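Long-range contact in beta-galacturonidase (Eisenbergiella tayi, PDB 6NCW), which hydrolyses beta-linked galacturonides as a family 2 glycoside hydrolase and may also act on beta-glucuronides: residues M1-T13 with A244-I256. Sequence-based numbering, arbitrary orientation.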
ATOM      1  N   MET A   1       5.158   8.333 -34.738  1.00 34.69           N
ATOM      2  CA  MET A   1       6.535   7.862 -34.736  1.00 36.02           C
ATOM      3  C   MET A   1       6.657   6.343 -34.912  1.00 34.63           C
ATOM      4  O   MET A   1       6.078   5.585 -34.136  1.00 32.28           O
ATOM      5  CB  MET A   1       7.188   8.278 -33.437  1.00 39.81           C
ATOM      6  CG  MET A   1       8.642   8.079 -33.430  1.00 37.85           C
ATOM      7  SD  MET A   1       9.317   8.478 -31.819  1.00 31.77           S
ATOM      8  CE  MET A   1      11.020   8.567 -32.361  1.00 31.41           C
ATOM      9  N   ILE A   2       7.422   5.914 -35.918  1.00 30.38           N
ATOM     10  CA  ILE A   2       7.600   4.503 -36.235  1.00 28.12           C
ATOM     11  C   ILE A   2       9.032   4.044 -35.979  1.00 31.14           C
ATOM     12  O   ILE A   2       9.254   2.949 -35.455  1.00 28.61           O
ATOM     13  CB  ILE A   2       7.191   4.214 -37.699  1.00 31.90           C
ATOM     14  CG1 ILE A   2       5.728   4.593 -37.961  1.00 28.25           C
ATOM     15  CG2 ILE A   2       7.417   2.755 -38.028  1.00 31.19           C
ATOM     16  CD1 ILE A   2       4.725   3.669 -37.277  1.00 27.47           C
ATOM     17  N   ARG A   3      10.012   4.846 -36.386  1.00 27.28           N
ATOM     18  CA  ARG A   3      11.428   4.616 -36.143  1.00 25.92           C
ATOM     19  C   ARG A   3      12.018   5.912 -35.610  1.00 26.84           C
ATOM     20  O   ARG A   3      11.355   6.953 -35.620  1.00 31.25           O
ATOM     21  CB  ARG A   3      12.158   4.189 -37.425  1.00 28.72           C
ATOM     22  CG  ARG A   3      11.487   3.066 -38.202  1.00 27.45           C
ATOM     23  CD  ARG A   3      11.615   1.741 -37.464  1.00 23.68           C
ATOM     24  NE  ARG A   3      13.012   1.345 -37.275  1.00 24.53           N
ATOM     25  CZ  ARG A   3      13.699   0.619 -38.144  1.00 26.83           C
ATOM     26  NH1 ARG A   3      13.109   0.222 -39.273  1.00 29.56           N
ATOM     27  NH2 ARG A   3      14.972   0.299 -37.900  1.00 22.32           N
ATOM     28  N   THR A   4      13.268   5.860 -35.140  1.00 24.80           N
ATOM     29  CA  THR A   4      13.941   7.078 -34.692  1.00 25.80           C
ATOM     30  C   THR A   4      14.577   7.860 -35.838  1.00 28.57           C
ATOM     31  O   THR A   4      15.207   8.888 -35.591  1.00 26.87           O
ATOM     32  CB  THR A   4      15.016   6.758 -33.644  1.00 26.38           C
ATOM     33  OG1 THR A   4      15.967   5.847 -34.202  1.00 30.93           O
ATOM     34  CG2 THR A   4      14.404   6.127 -32.388  1.00 24.85           C
ATOM     35  N   PHE A   5      14.426   7.405 -37.077  1.00 25.45           N
ATOM     36  CA  PHE A   5      14.965   8.089 -38.238  1.00 27.33           C
ATOM     37  C   PHE A   5      13.974   7.891 -39.381  1.00 30.01           C
ATOM     38  O   PHE A   5      13.071   7.054 -39.291  1.00 28.80           O
ATOM     39  CB  PHE A   5      16.352   7.539 -38.584  1.00 28.14           C
ATOM     40  CG  PHE A   5      16.331   6.077 -38.927  1.00 30.93           C
ATOM     41  CD1 PHE A   5      16.277   5.662 -40.251  1.00 29.05           C
ATOM     42  CD2 PHE A   5      16.316   5.118 -37.923  1.00 26.33           C
ATOM     43  CE1 PHE A   5      16.223   4.316 -40.569  1.00 28.29           C
ATOM     44  CE2 PHE A   5      16.270   3.766 -38.231  1.00 28.96           C
ATOM     45  CZ  PHE A   5      16.224   3.366 -39.559  1.00 29.12           C
ATOM     46  N   GLU A   6      14.117   8.671 -40.456  1.00 31.73           N
ATOM     47  CA  GLU A   6      13.227   8.511 -41.606  1.00 31.02           C
ATOM     48  C   GLU A   6      13.751   7.405 -42.512  1.00 30.43           C
ATOM     49  O   GLU A   6      14.918   7.411 -42.917  1.00 28.16           O
ATOM     50  CB  GLU A   6      13.074   9.817 -42.388  1.00 35.80           C
ATOM     51  CG  GLU A   6      12.326  10.919 -41.621  1.00 37.45           C
ATOM     52  CD  GLU A   6      10.881  10.548 -41.233  1.00 48.29           C
ATOM     53  OE1 GLU A   6       9.996  10.493 -42.119  1.00 47.19           O
ATOM     54  OE2 GLU A   6      10.624  10.321 -40.025  1.00 59.69           O
ATOM     55  N   THR A   7      12.891   6.442 -42.808  1.00 27.16           N
ATOM     56  CA  THR A   7      13.267   5.326 -43.657  1.00 30.20           C
ATOM     57  C   THR A   7      12.989   5.580 -45.134  1.00 29.91           C
ATOM     58  O   THR A   7      13.236   4.686 -45.948  1.00 29.17           O
ATOM     59  CB  THR A   7      12.531   4.060 -43.218  1.00 27.50           C
ATOM     60  OG1 THR A   7      11.122   4.301 -43.256  1.00 27.30           O
ATOM     61  CG2 THR A   7      12.947   3.674 -41.804  1.00 27.72           C
ATOM     62  N   HIS A   8      12.457   6.751 -45.487  1.00 28.62           N
ATOM     63  CA  HIS A   8      12.138   7.081 -46.877  1.00 34.27           C
ATOM     64  C   HIS A   8      12.200   8.585 -47.067  1.00 30.28           C
ATOM     65  O   HIS A   8      11.617   9.329 -46.280  1.00 33.58           O
ATOM     66  CB  HIS A   8      10.743   6.595 -47.277  1.00 30.40           C
ATOM     67  CG  HIS A   8      10.599   5.111 -47.297  1.00 29.84           C
ATOM     68  ND1 HIS A   8      11.228   4.317 -48.231  1.00 30.29           N
ATOM     69  CD2 HIS A   8       9.903   4.271 -46.491  1.00 30.54           C
ATOM     70  CE1 HIS A   8      10.923   3.047 -48.001  1.00 34.60           C
ATOM     71  NE2 HIS A   8      10.117   2.994 -46.955  1.00 32.43           N
ATOM     72  N   LYS A   9      12.902   9.026 -48.108  1.00 36.83           N
ATOM     73  CA  LYS A   9      12.759  10.384 -48.621  1.00 34.64           C
ATOM     74  C   LYS A   9      12.073  10.426 -49.977  1.00 39.25           C
ATOM     75  O   LYS A   9      11.317  11.362 -50.239  1.00 46.15           O
ATOM     76  CB  LYS A   9      14.121  11.087 -48.732  1.00 33.57           C
ATOM     77  CG  LYS A   9      14.862  11.361 -47.401  1.00 41.81           C
ATOM     78  CD  LYS A   9      13.901  11.663 -46.212  1.00 51.48           C
ATOM     79  CE  LYS A   9      14.585  12.454 -45.073  1.00 42.34           C
ATOM     80  NZ  LYS A   9      16.040  12.118 -44.959  1.00 44.78           N
ATOM     81  N   ILE A  10      12.276   9.414 -50.821  1.00 35.13           N
ATOM     82  CA  ILE A  10      11.641   9.398 -52.137  1.00 37.22           C
ATOM     83  C   ILE A  10      10.231   8.827 -52.057  1.00 32.82           C
ATOM     84  O   ILE A  10       9.268   9.454 -52.508  1.00 34.99           O
ATOM     85  CB  ILE A  10      12.509   8.620 -53.151  1.00 40.02           C
ATOM     86  CG1 ILE A  10      13.782   9.400 -53.482  1.00 35.05           C
ATOM     87  CG2 ILE A  10      11.729   8.346 -54.424  1.00 33.04           C
ATOM     88  CD1 ILE A  10      14.742   8.637 -54.353  1.00 42.54           C
ATOM     89  N   ARG A  11      10.080   7.628 -51.503  1.00 29.19           N
ATOM     90  CA  ARG A  11       8.765   7.005 -51.461  1.00 32.61           C
ATOM     91  C   ARG A  11       7.783   7.883 -50.687  1.00 30.68           C
ATOM     92  O   ARG A  11       8.142   8.491 -49.674  1.00 29.94           O
ATOM     93  CB  ARG A  11       8.853   5.615 -50.828  1.00 33.96           C
ATOM     94  CG  ARG A  11       7.553   4.812 -50.868  1.00 32.83           C
ATOM     95  CD  ARG A  11       7.711   3.482 -50.128  1.00 28.49           C
ATOM     96  NE  ARG A  11       8.882   2.750 -50.596  1.00 31.23           N
ATOM     97  CZ  ARG A  11       9.203   1.517 -50.217  1.00 33.63           C
ATOM     98  NH1 ARG A  11       8.443   0.861 -49.345  1.00 33.33           N
ATOM     99  NH2 ARG A  11      10.291   0.939 -50.709  1.00 30.51           N
ATOM    100  N   LYS A  12       6.548   7.967 -51.194  1.00 29.49           N
ATOM    101  CA  LYS A  12       5.478   8.704 -50.522  1.00 33.59           C
ATOM    102  C   LYS A  12       4.887   7.812 -49.441  1.00 35.82           C
ATOM    103  O   LYS A  12       4.325   6.749 -49.750  1.00 30.05           O
ATOM    104  CB  LYS A  12       4.376   9.131 -51.495  1.00 33.97           C
ATOM    105  CG  LYS A  12       4.806   9.378 -52.934  1.00 46.22           C
ATOM    106  CD  LYS A  12       3.610   9.804 -53.819  1.00 47.49           C
ATOM    107  CE  LYS A  12       3.950   9.747 -55.329  1.00 51.72           C
ATOM    108  NZ  LYS A  12       3.960   8.354 -55.907  1.00 47.31           N
ATOM    109  N   THR A  13       5.042   8.221 -48.181  1.00 28.50           N
ATOM    110  CA  THR A  13       4.553   7.465 -47.039  1.00 32.45           C
ATOM    111  C   THR A  13       3.854   8.410 -46.074  1.00 28.59           C
ATOM    112  O   THR A  13       4.145   9.607 -46.031  1.00 30.44           O
ATOM    113  CB  THR A  13       5.688   6.729 -46.279  1.00 30.92           C
ATOM    114  OG1 THR A  13       6.446   7.675 -45.520  1.00 32.88           O
ATOM    115  CG2 THR A  13       6.621   6.021 -47.234  1.00 30.31           C
ATOM    116  N   ALA A 244      13.420   6.824 -58.395  1.00 39.11           N
ATOM    117  CA  ALA A 244      12.030   6.400 -58.458  1.00 40.50           C
ATOM    118  C   ALA A 244      11.537   5.742 -57.131  1.00 41.65           C
ATOM    119  O   ALA A 244      10.346   5.822 -56.802  1.00 34.30           O
ATOM    120  CB  ALA A 244      11.833   5.460 -59.634  1.00 38.93           C
ATOM    121  N   ASP A 245      12.434   5.104 -56.373  1.00 38.51           N
ATOM    122  CA  ASP A 245      12.073   4.580 -55.054  1.00 35.83           C
ATOM    123  C   ASP A 245      13.329   4.490 -54.199  1.00 38.51           C
ATOM    124  O   ASP A 245      14.442   4.382 -54.720  1.00 35.21           O
ATOM    125  CB  ASP A 245      11.387   3.208 -55.147  1.00 34.71           C
ATOM    126  CG  ASP A 245      10.883   2.704 -53.789  1.00 39.62           C
ATOM    127  OD1 ASP A 245      10.194   3.480 -53.086  1.00 34.55           O
ATOM    128  OD2 ASP A 245      11.182   1.537 -53.423  1.00 37.26           O
ATOM    129  N   ASP A 246      13.141   4.522 -52.876  1.00 34.86           N
ATOM    130  CA  ASP A 246      14.262   4.348 -51.961  1.00 33.40           C
ATOM    131  C   ASP A 246      13.877   3.478 -50.768  1.00 36.04           C
ATOM    132  O   ASP A 246      12.704   3.165 -50.527  1.00 33.46           O
ATOM    133  CB  ASP A 246      14.829   5.696 -51.472  1.00 28.89           C
ATOM    134  CG  ASP A 246      13.853   6.503 -50.617  1.00 33.18           C
ATOM    135  OD1 ASP A 246      12.640   6.172 -50.503  1.00 31.05           O
ATOM    136  OD2 ASP A 246      14.321   7.512 -50.047  1.00 34.96           O
ATOM    137  N   ILE A 247      14.911   3.070 -50.035  1.00 35.93           N
ATOM    138  CA  ILE A 247      14.789   2.556 -48.677  1.00 33.49           C
ATOM    139  C   ILE A 247      16.015   3.036 -47.918  1.00 36.19           C
ATOM    140  O   ILE A 247      17.124   3.074 -48.469  1.00 31.95           O
ATOM    141  CB  ILE A 247      14.660   1.017 -48.643  1.00 34.80           C
ATOM    142  CG1 ILE A 247      14.244   0.546 -47.250  1.00 33.16           C
ATOM    143  CG2 ILE A 247      15.965   0.350 -49.060  1.00 33.86           C
ATOM    144  CD1 ILE A 247      13.657  -0.831 -47.242  1.00 31.57           C
ATOM    145  N   ILE A 248      15.808   3.473 -46.677  1.00 29.57           N
ATOM    146  CA  ILE A 248      16.885   3.930 -45.807  1.00 29.57           C
ATOM    147  C   ILE A 248      16.832   3.113 -44.519  1.00 31.89           C
ATOM    148  O   ILE A 248      15.757   2.940 -43.936  1.00 29.64           O
ATOM    149  CB  ILE A 248      16.766   5.435 -45.508  1.00 30.41           C
ATOM    150  CG1 ILE A 248      16.622   6.235 -46.814  1.00 33.67           C
ATOM    151  CG2 ILE A 248      17.972   5.912 -44.749  1.00 28.54           C
ATOM    152  CD1 ILE A 248      16.310   7.720 -46.603  1.00 26.99           C
ATOM    153  N   ASP A 249      17.988   2.604 -44.081  1.00 31.51           N
ATOM    154  CA  ASP A 249      18.082   1.863 -42.829  1.00 30.17           C
ATOM    155  C   ASP A 249      19.282   2.370 -42.036  1.00 31.01           C
ATOM    156  O   ASP A 249      19.911   3.353 -42.439  1.00 32.39           O
ATOM    157  CB  ASP A 249      18.176   0.356 -43.103  1.00 27.82           C
ATOM    158  CG  ASP A 249      17.412  -0.481 -42.062  1.00 36.46           C
ATOM    159  OD1 ASP A 249      17.584  -0.235 -40.840  1.00 29.20           O
ATOM    160  OD2 ASP A 249      16.641  -1.379 -42.472  1.00 37.89           O
ATOM    161  N   ARG A 250      19.605   1.739 -40.909  1.00 32.30           N
ATOM    162  CA  ARG A 250      20.783   2.112 -40.128  1.00 30.00           C
ATOM    163  C   ARG A 250      21.620   0.889 -39.803  1.00 27.62           C
ATOM    164  O   ARG A 250      21.082  -0.181 -39.511  1.00 30.96           O
ATOM    165  CB  ARG A 250      20.418   2.806 -38.823  1.00 29.10           C
ATOM    166  CG  ARG A 250      20.265   4.292 -38.942  1.00 31.94           C
ATOM    167  CD  ARG A 250      20.365   4.967 -37.599  1.00 29.30           C
ATOM    168  NE  ARG A 250      19.566   4.254 -36.605  1.00 33.54           N
ATOM    169  CZ  ARG A 250      19.101   4.801 -35.486  1.00 27.93           C
ATOM    170  NH1 ARG A 250      19.333   6.080 -35.212  1.00 31.58           N
ATOM    171  NH2 ARG A 250      18.399   4.068 -34.644  1.00 28.30           N
ATOM    172  N   VAL A 251      22.940   1.063 -39.820  1.00 26.25           N
ATOM    173  CA  VAL A 251      23.870  -0.029 -39.583  1.00 25.39           C
ATOM    174  C   VAL A 251      24.905   0.426 -38.568  1.00 24.57           C
ATOM    175  O   VAL A 251      25.085   1.619 -38.313  1.00 24.37           O
ATOM    176  CB  VAL A 251      24.570  -0.518 -40.880  1.00 23.71           C
ATOM    177  CG1 VAL A 251      23.544  -0.903 -41.941  1.00 25.80           C
ATOM    178  CG2 VAL A 251      25.520   0.538 -41.407  1.00 25.02           C
ATOM    179  N   GLY A 252      25.545  -0.560 -37.957  1.00 25.10           N
ATOM    180  CA  GLY A 252      26.742  -0.333 -37.169  1.00 25.22           C
ATOM    181  C   GLY A 252      27.751  -1.409 -37.511  1.00 24.65           C
ATOM    182  O   GLY A 252      27.391  -2.533 -37.863  1.00 28.50           O
ATOM    183  N   PHE A 253      29.024  -1.038 -37.455  1.00 21.54           N
ATOM    184  CA  PHE A 253      30.124  -1.939 -37.810  1.00 26.63           C
ATOM    185  C   PHE A 253      30.612  -2.616 -36.532  1.00 24.54           C
ATOM    186  O   PHE A 253      31.401  -2.048 -35.774  1.00 25.09           O
ATOM    187  CB  PHE A 253      31.255  -1.175 -38.507  1.00 26.97           C
ATOM    188  CG  PHE A 253      30.962  -0.815 -39.955  1.00 28.87           C
ATOM    189  CD1 PHE A 253      31.458  -1.592 -40.996  1.00 29.80           C
ATOM    190  CD2 PHE A 253      30.198   0.307 -40.273  1.00 29.25           C
ATOM    191  CE1 PHE A 253      31.188  -1.265 -42.330  1.00 31.20           C
ATOM    192  CE2 PHE A 253      29.919   0.635 -41.601  1.00 26.99           C
ATOM    193  CZ  PHE A 253      30.415  -0.153 -42.629  1.00 31.20           C
ATOM    194  N   ARG A 254      30.122  -3.826 -36.269  1.00 27.03           N
ATOM    195  CA  ARG A 254      30.617  -4.621 -35.157  1.00 26.04           C
ATOM    196  C   ARG A 254      30.610  -6.086 -35.556  1.00 27.01           C
ATOM    197  O   ARG A 254      29.798  -6.517 -36.376  1.00 27.00           O
ATOM    198  CB  ARG A 254      29.784  -4.418 -33.875  1.00 29.34           C
ATOM    199  CG  ARG A 254      28.275  -4.673 -34.038  1.00 29.42           C
ATOM    200  CD  ARG A 254      27.930  -6.044 -33.564  1.00 28.69           C
ATOM    201  NE  ARG A 254      26.553  -6.442 -33.843  1.00 27.08           N
ATOM    202  CZ  ARG A 254      26.193  -7.227 -34.851  1.00 30.08           C
ATOM    203  NH1 ARG A 254      27.100  -7.678 -35.709  1.00 29.27           N
ATOM    204  NH2 ARG A 254      24.923  -7.572 -34.996  1.00 27.71           N
ATOM    205  N   GLU A 255      31.508  -6.851 -34.951  1.00 25.45           N
ATOM    206  CA  GLU A 255      31.569  -8.289 -35.156  1.00 29.89           C
ATOM    207  C   GLU A 255      31.088  -9.000 -33.898  1.00 28.31           C
ATOM    208  O   GLU A 255      31.485  -8.643 -32.786  1.00 28.09           O
ATOM    209  CB  GLU A 255      32.993  -8.738 -35.498  1.00 24.43           C
ATOM    210  CG  GLU A 255      33.106 -10.219 -35.775  1.00 30.18           C
ATOM    211  CD  GLU A 255      34.559 -10.665 -36.010  1.00 37.77           C
ATOM    212  OE1 GLU A 255      34.904 -10.947 -37.180  1.00 36.46           O
ATOM    213  OE2 GLU A 255      35.350 -10.715 -35.031  1.00 33.64           O
ATOM    214  N   ILE A 256      30.248 -10.011 -34.075  1.00 27.83           N
ATOM    215  CA  ILE A 256      29.841 -10.868 -32.977  1.00 26.15           C
ATOM    216  C   ILE A 256      30.147 -12.299 -33.392  1.00 29.21           C
ATOM    217  O   ILE A 256      29.681 -12.760 -34.440  1.00 29.05           O
ATOM    218  CB  ILE A 256      28.356 -10.689 -32.606  1.00 22.07           C
ATOM    219  CG1 ILE A 256      28.003 -11.602 -31.443  1.00 21.94           C
ATOM    220  CG2 ILE A 256      27.436 -10.988 -33.774  1.00 32.51           C
ATOM    221  CD1 ILE A 256      28.577 -11.120 -30.150  1.00 23.94           C
TER
HETATM  222  O   HOH W   1      17.243  -1.871 -38.770  1.00 28.57           O
HETATM  223  O   HOH W   2      13.991  -2.314 -41.158  1.00 40.13           O
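R3 faces D249 across a long salt bridge, NH2 to OD1 4.0 Å; one water accepts from NH2 and donates to OD1, and the stronger partner of R3 is D321, salt-bridged to NE. T4 OG1 lies near R250 NH2, and E325 serves both residues, accepting from the T4 hydroxyl and pairing with R250 NH1. At F5 the contact is a CH-pi one: R250 CG stands 4.0 Å from the ring centroid and 7° off the normal. F5 CD2 in turn lies over a face of the R250 guanidinium, offset toward its rim, the two planes tilted against each other and not stacked flat. A chi1 of 61° sets F5 CG between its own N and carbonyl carbon, and CE1 on the ring edge meets I248 O. T7 supplies the backbone link, its O accepting from I248 N at 2.9 Å. From H8 to R11 the chain wraps around one carboxylate. D246 OD2 takes the amides of K9, on its syn lone pair at 2.8 Å, and of I10, from above the plane; OD1 takes H8 ND1 and R11 N from opposite faces, the latter nearly straight at 174°. These four bonds fix the buried carboxylate's rotation, and the surrounding N-H groups would be expected to favour its anionic form. The R11 chain bends at chi3 and grips D245 side-on, NE to OD1 and NH2 to OD2 both 2.9 Å, while H8 CE1 lies over the guanidinium centre. D245 OD2 also accepts from L152 N on strand 150-162, and E145, on strand 142-147, pairs with R11 NH1. Strand 245-251 pairs antiparallel with 227-238, and A244 and D245 opposite L237 form a classic beta bulge. The contact thus joins the N-terminal segment to the immunoglobulin-like beta-sandwich, an interdomain junction of the multidomain family 2 architecture.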